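Local coordinates for dipeptide Epimerase (Enterococcus faecalis V583, PDB 3JVA), which belongs to the mandelate racemase/muconate lactonizing enzyme family and combines an enolase-type N-terminal domain with a TIM-barrel-like domain that binds magnesium, at residues Q210-E215 with I314-L319; R187-Q192 with M238-C243; Y228-V233 with G256-I261; L135-P140 with K159-T164. All coordinates share one frame; numbering follows the deposited sequence.

In the fold
All four contacts lie in or beside the TIM-barrel-like domain. Contacts 1 and 2 form the magnesium site. E215 comes from contact 1, and D189 and D240 come from contact 2. The centres of contacts 1 and 2 are about 10 Å apart, and strand 213-215 sits between strands 185-189 and 236-239. Contact 3 joins the next strand, 260-263, and its centre is about 11 Å from that of contact 2. It lies away from the metal, with the V258 side chain about 12 Å from magnesium. Contact 4 joins the sheet on the other flank, through strand 157-161. Its K159 side chain is about 5 Å from magnesium. Contacts 3 and 4 stay about 11 Å apart at their nearest atoms.

Contact 1: Q210-E215 with I314-L319; sequences QIELVE and ITRADL. With MG (magnesium ion), chain O.
E212 and R316 meet in a salt bridge across the inside of the barrel, the tight part of the contact. R316 NE donates to E212 OE2 over 2.9 Å, and the N-H points almost straight at it (175°). The oxygen lies in the guanidinium plane, at its edge. At the E212 end, the N-H comes from well above the carboxylate plane. The R316 chain is extended from CG to NE, which lets it span a gap where the nearest CA atoms, of L213 and R316, are 11.1 Å apart. L213 CD2 lies over one guanidinium face, 3.6 Å from R316 NE. The other E212 oxygen, OE1, pairs with R187. L213 is buried, while E212 and R316 are partly exposed.

The loose part is near the metal. E215 OE2 binds magnesium at 1.8 Å, alongside D189 and D240. E215 OE1 and D318 OD2, like charges, stay 5.4 Å apart. A water between them, 2.8 Å from D318 OD2, approaches E215 OE1 weakly; acceptors in its reach outnumber its protons. Strand 213-215 runs between strands 185-189 and 236-239. Strand 314-317 is next to strand 287-290, whose M289 touches R316 and D318, and helix 298-310 packs on I314 and L319.

Contact 2: R187-Q192 with M238-C243; sequences RLDANQ and MADESC. With MG (magnesium ion), chain O.
D189 and D240 face each other across a magnesium ion, in a metal site at the strand ends of a TIM-barrel-like enolase-family domain. Metal bonding comes first. D189 OD2 binds at 2.1 Å and D240 OD2 at 2.0 Å, from opposite sides of the ion. E215 and three waters complete the six ligands. Sharing the cation probably offsets the repulsion between the two carboxylates. The other D240 oxygen, OD1, forms a salt bridge with K267.

Water bridges form the second group. E241 does not reach the metal, but it holds two of the metal waters. One water donates to E241 OE1 and to D189 OD1. The other donates to E241 OE2, at 2.9 Å, and to N191 OD1. A bend in the E241 chain (chi2 71°) turns its carboxylate toward these waters. E241 is thus a second-shell residue.

Direct hydrogen bonding stays within one segment. N191 N donates to D189 OD1 at 2.9 Å, closing an Asx turn that steadies the carboxylate.

Van der Waals contact comes last. The Q192 amide is nearly parallel to the E241 carboxylate (14° between planes). Q192 OE1 accepts from R220 N, while Q192 NE2 rests 3.3 Å from E241 CG.

Contact 3: Y228-V233 with G256-I261; sequences YVTSQV and GTVDVI
T230 carries this contact from helix 223-232, with its two side-chain branches meeting different parts of 256-261. The polar branch comes first. T230 OG1 sits 2.8 Å from T257 O. Its single proton may go there or to L226 O, one turn back in its own helix. The oxygen stands beside the backbone N (chi1 -61°), and this leaves CG2 directed to the other partner.

Van der Waals contacts follow. T230 CG2 rests against the D259 carboxylate, 3.6 Å from OD2 and 3.7 Å from OD1. T230 OG1 also lies 3.7 Å from V258 CA. D259 OD2 accepts from I237 N, and its charge is paired with K197 of a second subunit. That same lysine also bonds to T230 O, so the subunit interface reaches this contact.

Backbone bonds end both helices. V229 O accepts from Q232 N and V233 N as the first helix ends. G256, with positive phi, is the C-prime residue of a Schellman motif that closes helix 246-255. The arrangement is characteristic of a TIM-barrel-like fold, where an outer helix packs against the chain entering an inner strand, here 260-263.

Contact 4: L135-P140 with K159-T164; sequences LGIDEP and KIKVGT
K159 O accepts from L135 N, and this 2.8 Å bond starts the contact. It is nearly straight (163° at the hydrogen) and meets the carbonyl almost head-on (173°). The K159 side chain leads elsewhere: NZ bonds to a bound glycerol, probably from crystallisation, and lies in a long, weak ion pair with D318.

I160 comes next. Its CG2 packs on L135 CB at 4.0 Å and also approaches L135 CD1. Helix 166-180 adds to this apolar cluster, with V173 on I160 and I176 on L135.

At K161 the two backbones separate, and a water fills the step. It accepts from K161 N at 2.8 Å and donates to L135 O at 2.6 Å. I137 closes over the same residue: its CD1 touches K161 O at 3.3 Å, and its CG1 meets K161 CE at 3.8 Å. A bend in the lysine chain (chi3 62°) brings CE beside the isoleucine. Beyond K161 the segment leaves the contact.

L135 N bonds K159 O directly, but L135 O reaches K161 N, two residues further on, through water. This is consistent with parallel pairing of 128-134 and 157-161 fraying as the first chain leaves the sheet.

Contact 1: Q210-E215 with I314-L319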
loop_
_atom_site.group_PDB
_atom_site.type_symbol
_atom_site.label_atom_id
_atom_site.label_comp_id
_atom_site.label_asym_id
_atom_site.label_seq_id
_atom_site.Cartn_x
_atom_site.Cartn_y
_atom_site.Cartn_z
ATOM N N GLN B 210 -12.332 26.278 23.957
ATOM C CA GLN B 210 -10.880 26.370 23.891
ATOM C C GLN B 210 -10.236 25.255 24.710
ATOM O O GLN B 210 -9.948 25.421 25.895
ATOM C CB GLN B 210 -10.397 27.727 24.416
ATOM C CG GLN B 210 -8.881 27.865 24.411
ATOM C CD GLN B 210 -8.395 29.105 25.138
ATOM O OE1 GLN B 210 -8.688 30.233 24.736
ATOM N NE2 GLN B 210 -7.643 28.901 26.217
ATOM N N ILE B 211 -10.005 24.120 24.066
ATOM C CA ILE B 211 -9.405 22.977 24.736
ATOM C C ILE B 211 -7.976 22.797 24.256
ATOM O O ILE B 211 -7.720 22.828 23.057
ATOM C CB ILE B 211 -10.209 21.702 24.442
ATOM C CG1 ILE B 211 -11.648 21.891 24.919
ATOM C CG2 ILE B 211 -9.567 20.501 25.121
ATOM C CD1 ILE B 211 -11.763 22.329 26.370
ATOM N N GLU B 212 -7.043 22.628 25.189
ATOM C CA GLU B 212 -5.647 22.444 24.813
ATOM C C GLU B 212 -5.428 21.088 24.145
ATOM O O GLU B 212 -4.698 20.980 23.154
ATOM C CB GLU B 212 -4.725 22.540 26.029
ATOM C CG GLU B 212 -3.273 22.309 25.650
ATOM C CD GLU B 212 -2.401 21.959 26.831
ATOM O OE1 GLU B 212 -2.923 21.380 27.803
ATOM O OE2 GLU B 212 -1.190 22.242 26.774
ATOM N N LEU B 213 -6.045 20.051 24.705
ATOM C CA LEU B 213 -5.919 18.710 24.153
ATOM C C LEU B 213 -6.913 17.738 24.763
ATOM O O LEU B 213 -7.468 17.979 25.839
ATOM C CB LEU B 213 -4.495 18.183 24.369
ATOM C CG LEU B 213 -4.051 17.987 25.825
ATOM C CD1 LEU B 213 -4.614 16.671 26.381
ATOM C CD2 LEU B 213 -2.529 17.969 25.890
ATOM N N VAL B 214 -7.136 16.633 24.060
ATOM C CA VAL B 214 -8.025 15.588 24.535
ATOM C C VAL B 214 -7.239 14.289 24.549
ATOM O O VAL B 214 -6.686 13.863 23.534
ATOM C CB VAL B 214 -9.256 15.419 23.640
ATOM C CG1 VAL B 214 -10.079 14.231 24.119
ATOM C CG2 VAL B 214 -10.093 16.690 23.676
ATOM N N GLU B 215 -7.210 13.678 25.723
ATOM C CA GLU B 215 -6.492 12.442 25.968
ATOM C C GLU B 215 -7.345 11.206 25.699
ATOM O O GLU B 215 -8.511 11.152 26.089
ATOM C CB GLU B 215 -6.048 12.444 27.429
ATOM C CG GLU B 215 -4.882 11.575 27.765
ATOM C CD GLU B 215 -4.466 11.752 29.213
ATOM O OE1 GLU B 215 -4.463 12.907 29.706
ATOM O OE2 GLU B 215 -4.138 10.743 29.852
ATOM N N ILE B 314 9.714 16.162 26.605
ATOM C CA ILE B 314 8.607 15.918 27.530
ATOM C C ILE B 314 8.227 17.348 27.878
ATOM O O ILE B 314 8.767 17.950 28.803
ATOM C CB ILE B 314 9.045 15.129 28.788
ATOM C CG1 ILE B 314 9.564 13.742 28.374
ATOM C CG2 ILE B 314 7.854 14.946 29.732
ATOM C CD1 ILE B 314 9.984 12.860 29.551
ATOM N N THR B 315 7.292 17.882 27.101
ATOM C CA THR B 315 6.868 19.268 27.216
ATOM C C THR B 315 5.689 19.576 28.120
ATOM O O THR B 315 5.406 20.744 28.383
ATOM C CB THR B 315 6.544 19.810 25.832
ATOM O OG1 THR B 315 5.453 19.063 25.287
ATOM C CG2 THR B 315 7.748 19.670 24.921
ATOM N N ARG B 316 4.997 18.537 28.573
ATOM C CA ARG B 316 3.849 18.698 29.457
ATOM C C ARG B 316 3.971 17.740 30.631
ATOM O O ARG B 316 4.589 16.685 30.514
ATOM C CB ARG B 316 2.546 18.406 28.707
ATOM C CG ARG B 316 2.235 19.370 27.570
ATOM C CD ARG B 316 0.865 19.054 26.992
ATOM N NE ARG B 316 0.417 20.017 25.987
ATOM C CZ ARG B 316 0.731 19.973 24.696
ATOM N NH1 ARG B 316 1.510 19.008 24.220
ATOM N NH2 ARG B 316 0.243 20.892 23.870
ATOM N N ALA B 317 3.379 18.110 31.762
ATOM C CA ALA B 317 3.423 17.262 32.943
ATOM C C ALA B 317 2.114 17.297 33.719
ATOM O O ALA B 317 1.528 18.360 33.931
ATOM C CB ALA B 317 4.580 17.683 33.843
ATOM N N ASP B 318 1.655 16.118 34.116
ATOM C CA ASP B 318 0.434 15.958 34.894
ATOM C C ASP B 318 0.898 15.136 36.091
ATOM O O ASP B 318 0.596 13.953 36.204
ATOM C CB ASP B 318 -0.618 15.201 34.071
ATOM C CG ASP B 318 -1.887 14.919 34.853
ATOM O OD1 ASP B 318 -2.258 15.750 35.707
ATOM O OD2 ASP B 318 -2.521 13.869 34.607
ATOM N N LEU B 319 1.656 15.786 36.971
ATOM C CA LEU B 319 2.229 15.132 38.150
ATOM C C LEU B 319 1.706 15.809 39.408
ATOM O O LEU B 319 2.437 16.521 40.091
ATOM C CB LEU B 319 3.755 15.239 38.086
ATOM C CG LEU B 319 4.391 14.695 36.802
ATOM C CD1 LEU B 319 5.865 15.065 36.763
ATOM C CD2 LEU B 319 4.205 13.179 36.732
HETATM MG MG MG O . -5.168 9.609 30.768
HETATM O O HOH W 1 -2.380 12.290 32.309
HETATM O O HOH W 2 -5.967 8.179 32.005
HETATM O O HOH W 3 -4.248 10.248 32.601
HETATM O O HOH W 4 -6.289 8.774 29.238
#

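Contact 2: R187-Q192 with M238-C243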
loop_
_atom_site.group_PDB
_atom_site.type_symbol
_atom_site.label_atom_id
_atom_site.label_comp_id
_atom_site.label_asym_id
_atom_site.label_seq_id
_atom_site.Cartn_x
_atom_site.Cartn_y
_atom_site.Cartn_z
ATOM N N ARG B 187 -7.060 20.770 29.890
ATOM C CA ARG B 187 -6.751 19.459 29.316
ATOM C C ARG B 187 -7.855 18.498 29.699
ATOM O O ARG B 187 -8.191 18.375 30.877
ATOM C CB ARG B 187 -5.438 18.913 29.878
ATOM C CG ARG B 187 -4.237 19.686 29.464
ATOM C CD ARG B 187 -2.967 19.159 30.106
ATOM N NE ARG B 187 -1.840 19.969 29.666
ATOM C CZ ARG B 187 -0.699 20.094 30.324
ATOM N NH1 ARG B 187 -0.513 19.456 31.472
ATOM N NH2 ARG B 187 0.252 20.875 29.835
ATOM N N LEU B 188 -8.402 17.793 28.716
ATOM C CA LEU B 188 -9.463 16.845 28.997
ATOM C C LEU B 188 -8.960 15.423 28.811
ATOM O O LEU B 188 -8.119 15.165 27.954
ATOM C CB LEU B 188 -10.647 17.078 28.055
ATOM C CG LEU B 188 -11.124 18.525 27.923
ATOM C CD1 LEU B 188 -12.392 18.550 27.089
ATOM C CD2 LEU B 188 -11.364 19.129 29.306
ATOM N N ASP B 189 -9.456 14.510 29.636
ATOM C CA ASP B 189 -9.089 13.109 29.497
ATOM C C ASP B 189 -10.401 12.382 29.275
ATOM O O ASP B 189 -11.215 12.284 30.192
ATOM C CB ASP B 189 -8.412 12.571 30.759
ATOM C CG ASP B 189 -7.774 11.218 30.529
ATOM O OD1 ASP B 189 -8.334 10.440 29.727
ATOM O OD2 ASP B 189 -6.722 10.937 31.143
ATOM N N ALA B 190 -10.611 11.878 28.060
ATOM C CA ALA B 190 -11.852 11.184 27.724
ATOM C C ALA B 190 -11.893 9.728 28.179
ATOM O O ALA B 190 -12.898 9.046 27.999
ATOM C CB ALA B 190 -12.104 11.272 26.214
ATOM N N ASN B 191 -10.795 9.259 28.763
ATOM C CA ASN B 191 -10.700 7.895 29.272
ATOM C C ASN B 191 -11.388 6.804 28.451
ATOM O O ASN B 191 -12.245 6.079 28.966
ATOM C CB ASN B 191 -11.203 7.855 30.720
ATOM C CG ASN B 191 -10.252 8.553 31.682
ATOM O OD1 ASN B 191 -9.111 8.124 31.870
ATOM N ND2 ASN B 191 -10.717 9.635 32.289
ATOM N N GLN B 192 -11.004 6.702 27.180
ATOM C CA GLN B 192 -11.521 5.691 26.250
ATOM C C GLN B 192 -13.043 5.619 26.187
ATOM O O GLN B 192 -13.610 4.567 25.887
ATOM C CB GLN B 192 -10.982 4.309 26.643
ATOM C CG GLN B 192 -9.501 4.268 26.946
ATOM C CD GLN B 192 -9.060 2.919 27.487
ATOM O OE1 GLN B 192 -9.047 1.920 26.765
ATOM N NE2 GLN B 192 -8.709 2.883 28.767
ATOM N N MET B 238 -4.071 13.188 22.295
ATOM C CA MET B 238 -2.976 12.510 22.979
ATOM C C MET B 238 -3.311 11.073 23.338
ATOM O O MET B 238 -4.411 10.771 23.804
ATOM C CB MET B 238 -2.607 13.283 24.255
ATOM C CG MET B 238 -1.615 12.582 25.175
ATOM S SD MET B 238 -1.144 13.652 26.572
ATOM C CE MET B 238 -2.691 13.952 27.309
ATOM N N ALA B 239 -2.358 10.179 23.107
ATOM C CA ALA B 239 -2.558 8.782 23.450
ATOM C C ALA B 239 -2.072 8.567 24.881
ATOM O O ALA B 239 -1.037 9.095 25.274
ATOM C CB ALA B 239 -1.766 7.879 22.496
ATOM N N ASP B 240 -2.838 7.820 25.664
ATOM C CA ASP B 240 -2.445 7.496 27.030
ATOM C C ASP B 240 -2.425 5.970 27.114
ATOM O O ASP B 240 -1.383 5.352 26.905
ATOM C CB ASP B 240 -3.427 8.067 28.060
ATOM C CG ASP B 240 -2.995 7.788 29.506
ATOM O OD1 ASP B 240 -2.080 6.967 29.719
ATOM O OD2 ASP B 240 -3.573 8.383 30.437
ATOM N N GLU B 241 -3.581 5.369 27.388
ATOM C CA GLU B 241 -3.680 3.919 27.503
ATOM C C GLU B 241 -3.197 3.165 26.257
ATOM O O GLU B 241 -2.790 2.007 26.361
ATOM C CB GLU B 241 -5.122 3.501 27.844
ATOM C CG GLU B 241 -5.568 3.766 29.297
ATOM C CD GLU B 241 -5.774 5.242 29.633
ATOM O OE1 GLU B 241 -5.927 6.067 28.705
ATOM O OE2 GLU B 241 -5.804 5.577 30.839
ATOM N N SER B 242 -3.234 3.808 25.087
ATOM C CA SER B 242 -2.771 3.156 23.858
ATOM C C SER B 242 -1.250 3.017 23.860
ATOM O O SER B 242 -0.688 2.308 23.025
ATOM C CB SER B 242 -3.201 3.940 22.608
ATOM O OG SER B 242 -4.579 3.747 22.324
ATOM N N CYS B 243 -0.586 3.701 24.789
ATOM C CA CYS B 243 0.870 3.611 24.878
ATOM C C CYS B 243 1.355 3.219 26.265
ATOM O O CYS B 243 1.311 4.024 27.199
ATOM C CB CYS B 243 1.537 4.931 24.484
ATOM S SG CYS B 243 3.361 4.861 24.616
HETATM MG MG MG O . -5.168 9.609 30.768
HETATM O O HOH W 4 -6.289 8.774 29.238
HETATM O O HOH W 2 -5.967 8.179 32.005
HETATM O O HOH W 3 -4.248 10.248 32.601
#

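Contact 3: Y228-V233 with G256-I261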
loop_
_atom_site.group_PDB
_atom_site.type_symbol
_atom_site.label_atom_id
_atom_site.label_comp_id
_atom_site.label_asym_id
_atom_site.label_seq_id
_atom_site.Cartn_x
_atom_site.Cartn_y
_atom_site.Cartn_z
ATOM N N TYR B 228 -8.264 8.075 13.265
ATOM C CA TYR B 228 -9.388 8.748 12.618
ATOM C C TYR B 228 -9.721 10.038 13.363
ATOM O O TYR B 228 -9.858 11.097 12.759
ATOM C CB TYR B 228 -10.615 7.829 12.609
ATOM C CG TYR B 228 -11.866 8.487 12.059
ATOM C CD1 TYR B 228 -12.020 8.707 10.691
ATOM C CD2 TYR B 228 -12.887 8.903 12.914
ATOM C CE1 TYR B 228 -13.170 9.328 10.183
ATOM C CE2 TYR B 228 -14.042 9.524 12.415
ATOM C CZ TYR B 228 -14.174 9.730 11.050
ATOM O OH TYR B 228 -15.311 10.330 10.548
ATOM N N VAL B 229 -9.854 9.945 14.680
ATOM C CA VAL B 229 -10.166 11.125 15.480
ATOM C C VAL B 229 -9.116 12.212 15.283
ATOM O O VAL B 229 -9.437 13.358 14.973
ATOM C CB VAL B 229 -10.242 10.775 16.977
ATOM C CG1 VAL B 229 -10.545 12.029 17.788
ATOM C CG2 VAL B 229 -11.308 9.726 17.204
ATOM N N THR B 230 -7.853 11.846 15.455
ATOM C CA THR B 230 -6.764 12.794 15.296
ATOM C C THR B 230 -6.835 13.528 13.962
ATOM O O THR B 230 -6.647 14.745 13.899
ATOM C CB THR B 230 -5.412 12.074 15.401
ATOM O OG1 THR B 230 -5.311 11.465 16.692
ATOM C CG2 THR B 230 -4.261 13.053 15.197
ATOM N N SER B 231 -7.125 12.784 12.902
ATOM C CA SER B 231 -7.190 13.348 11.562
ATOM C C SER B 231 -8.466 14.134 11.263
ATOM O O SER B 231 -8.525 14.851 10.268
ATOM C CB SER B 231 -7.042 12.233 10.526
ATOM O OG SER B 231 -8.199 11.411 10.494
ATOM N N GLN B 232 -9.481 14.011 12.113
ATOM C CA GLN B 232 -10.737 14.714 11.861
ATOM C C GLN B 232 -10.986 15.970 12.686
ATOM O O GLN B 232 -11.846 16.782 12.331
ATOM C CB GLN B 232 -11.917 13.758 12.046
ATOM C CG GLN B 232 -11.956 12.611 11.049
ATOM C CD GLN B 232 -12.028 13.094 9.615
ATOM O OE1 GLN B 232 -12.803 13.998 9.290
ATOM N NE2 GLN B 232 -11.224 12.490 8.744
ATOM N N VAL B 233 -10.256 16.142 13.782
ATOM C CA VAL B 233 -10.455 17.322 14.619
ATOM C C VAL B 233 -9.206 18.184 14.706
ATOM O O VAL B 233 -8.084 17.684 14.577
ATOM C CB VAL B 233 -10.877 16.930 16.054
ATOM C CG1 VAL B 233 -12.066 15.980 16.008
ATOM C CG2 VAL B 233 -9.706 16.286 16.788
ATOM N N GLY B 256 1.205 7.252 12.658
ATOM C CA GLY B 256 0.822 8.645 12.815
ATOM C C GLY B 256 -0.541 8.715 13.484
ATOM O O GLY B 256 -1.387 9.529 13.124
ATOM N N THR B 257 -0.734 7.861 14.481
ATOM C CA THR B 257 -1.996 7.761 15.204
ATOM C C THR B 257 -2.423 8.979 16.028
ATOM O O THR B 257 -3.615 9.293 16.084
ATOM C CB THR B 257 -1.989 6.539 16.152
ATOM O OG1 THR B 257 -1.495 5.385 15.456
ATOM C CG2 THR B 257 -3.397 6.246 16.655
ATOM N N VAL B 258 -1.468 9.659 16.658
ATOM C CA VAL B 258 -1.787 10.810 17.511
ATOM C C VAL B 258 -0.848 12.005 17.399
ATOM O O VAL B 258 0.180 11.951 16.725
ATOM C CB VAL B 258 -1.814 10.403 19.004
ATOM C CG1 VAL B 258 -2.945 9.420 19.268
ATOM C CG2 VAL B 258 -0.468 9.785 19.396
ATOM N N ASP B 259 -1.211 13.085 18.088
ATOM C CA ASP B 259 -0.410 14.304 18.095
ATOM C C ASP B 259 0.612 14.313 19.228
ATOM O O ASP B 259 1.686 14.893 19.091
ATOM C CB ASP B 259 -1.305 15.530 18.256
ATOM C CG ASP B 259 -2.286 15.685 17.121
ATOM O OD1 ASP B 259 -1.832 15.736 15.958
ATOM O OD2 ASP B 259 -3.501 15.756 17.396
ATOM N N VAL B 260 0.259 13.674 20.341
ATOM C CA VAL B 260 1.108 13.634 21.527
ATOM C C VAL B 260 0.964 12.297 22.243
ATOM O O VAL B 260 -0.070 11.636 22.146
ATOM C CB VAL B 260 0.704 14.766 22.508
ATOM C CG1 VAL B 260 1.610 14.768 23.741
ATOM C CG2 VAL B 260 0.762 16.100 21.802
ATOM N N ILE B 261 2.001 11.895 22.966
ATOM C CA ILE B 261 1.952 10.635 23.699
ATOM C C ILE B 261 2.232 10.861 25.178
ATOM O O ILE B 261 3.197 11.530 25.541
ATOM C CB ILE B 261 2.956 9.614 23.107
ATOM C CG1 ILE B 261 2.442 9.147 21.740
ATOM C CG2 ILE B 261 3.143 8.432 24.058
ATOM C CD1 ILE B 261 3.396 8.226 20.985
#

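Contact 4: L135-P140 with K159-T164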
loop_
_atom_site.group_PDB
_atom_site.type_symbol
_atom_site.label_atom_id
_atom_site.label_comp_id
_atom_site.label_asym_id
_atom_site.label_seq_id
_atom_site.Cartn_x
_atom_site.Cartn_y
_atom_site.Cartn_z
ATOM N N LEU B 135 -8.815 18.455 38.437
ATOM C CA LEU B 135 -9.957 18.835 39.251
ATOM C C LEU B 135 -10.854 17.611 39.359
ATOM O O LEU B 135 -11.220 17.015 38.344
ATOM C CB LEU B 135 -10.734 19.984 38.598
ATOM C CG LEU B 135 -9.999 21.305 38.361
ATOM C CD1 LEU B 135 -10.947 22.281 37.678
ATOM C CD2 LEU B 135 -9.498 21.882 39.679
ATOM N N GLY B 136 -11.200 17.230 40.583
ATOM C CA GLY B 136 -12.052 16.072 40.769
ATOM C C GLY B 136 -13.437 16.306 40.200
ATOM O O GLY B 136 -13.963 17.415 40.276
ATOM N N ILE B 137 -14.031 15.267 39.624
ATOM C CA ILE B 137 -15.361 15.391 39.044
ATOM C C ILE B 137 -16.379 15.750 40.119
ATOM O O ILE B 137 -16.380 15.179 41.209
ATOM C CB ILE B 137 -15.776 14.084 38.326
ATOM C CG1 ILE B 137 -14.901 13.892 37.083
ATOM C CG2 ILE B 137 -17.244 14.137 37.918
ATOM C CD1 ILE B 137 -14.965 15.054 36.095
ATOM N N ASP B 138 -17.239 16.711 39.807
ATOM C CA ASP B 138 -18.254 17.161 40.748
ATOM C C ASP B 138 -19.207 18.068 39.973
ATOM O O ASP B 138 -19.070 18.216 38.756
ATOM C CB ASP B 138 -17.578 17.926 41.892
ATOM C CG ASP B 138 -18.386 17.905 43.176
ATOM O OD1 ASP B 138 -17.769 17.990 44.258
ATOM O OD2 ASP B 138 -19.628 17.810 43.109
ATOM N N GLU B 139 -20.178 18.662 40.660
ATOM C CA GLU B 139 -21.115 19.550 39.987
ATOM C C GLU B 139 -20.337 20.699 39.354
ATOM O O GLU B 139 -19.306 21.115 39.878
ATOM C CB GLU B 139 -22.146 20.094 40.978
ATOM C CG GLU B 139 -23.094 19.035 41.517
ATOM C CD GLU B 139 -23.772 18.240 40.411
ATOM O OE1 GLU B 139 -24.421 18.855 39.537
ATOM O OE2 GLU B 139 -23.657 16.996 40.415
ATOM N N PRO B 140 -20.819 21.224 38.215
ATOM C CA PRO B 140 -20.149 22.330 37.520
ATOM C C PRO B 140 -19.711 23.474 38.434
ATOM O O PRO B 140 -18.552 23.888 38.422
ATOM C CB PRO B 140 -21.196 22.773 36.501
ATOM C CG PRO B 140 -21.858 21.478 36.143
ATOM C CD PRO B 140 -22.041 20.820 37.497
ATOM N N LYS B 159 -6.813 20.073 34.497
ATOM C CA LYS B 159 -7.166 18.840 33.813
ATOM C C LYS B 159 -8.449 18.273 34.391
ATOM O O LYS B 159 -8.618 18.233 35.611
ATOM C CB LYS B 159 -6.038 17.819 33.969
ATOM C CG LYS B 159 -6.381 16.421 33.479
ATOM C CD LYS B 159 -5.140 15.539 33.465
ATOM C CE LYS B 159 -5.494 14.078 33.242
ATOM N NZ LYS B 159 -6.221 13.538 34.421
ATOM N N ILE B 160 -9.358 17.850 33.517
ATOM C CA ILE B 160 -10.616 17.268 33.966
ATOM C C ILE B 160 -11.017 16.086 33.098
ATOM O O ILE B 160 -10.735 16.047 31.899
ATOM C CB ILE B 160 -11.793 18.282 33.958
ATOM C CG1 ILE B 160 -12.214 18.594 32.527
ATOM C CG2 ILE B 160 -11.392 19.555 34.689
ATOM C CD1 ILE B 160 -13.542 19.326 32.430
ATOM N N LYS B 161 -11.677 15.120 33.721
ATOM C CA LYS B 161 -12.136 13.932 33.021
ATOM C C LYS B 161 -13.460 14.215 32.318
ATOM O O LYS B 161 -14.317 14.917 32.857
ATOM C CB LYS B 161 -12.314 12.784 34.018
ATOM C CG LYS B 161 -12.792 11.483 33.395
ATOM C CD LYS B 161 -12.804 10.339 34.413
ATOM C CE LYS B 161 -13.768 10.613 35.556
ATOM N NZ LYS B 161 -13.808 9.493 36.542
ATOM N N VAL B 162 -13.608 13.695 31.103
ATOM C CA VAL B 162 -14.847 13.852 30.342
ATOM C C VAL B 162 -15.252 12.469 29.845
ATOM O O VAL B 162 -14.621 11.477 30.200
ATOM C CB VAL B 162 -14.682 14.811 29.139
ATOM C CG1 VAL B 162 -14.456 16.233 29.640
ATOM C CG2 VAL B 162 -13.525 14.361 28.258
ATOM N N GLY B 163 -16.294 12.403 29.024
ATOM C CA GLY B 163 -16.759 11.120 28.531
ATOM C C GLY B 163 -17.807 10.550 29.473
ATOM O O GLY B 163 -18.142 9.370 29.405
ATOM N N THR B 164 -18.324 11.399 30.358
ATOM C CA THR B 164 -19.338 10.994 31.334
ATOM C C THR B 164 -20.729 11.357 30.824
ATOM O O THR B 164 -21.718 11.243 31.550
ATOM C CB THR B 164 -19.137 11.724 32.676
ATOM O OG1 THR B 164 -19.568 13.086 32.548
ATOM C CG2 THR B 164 -17.673 11.712 33.077
HETATM O O HOH W 5 -11.480 15.107 36.555
#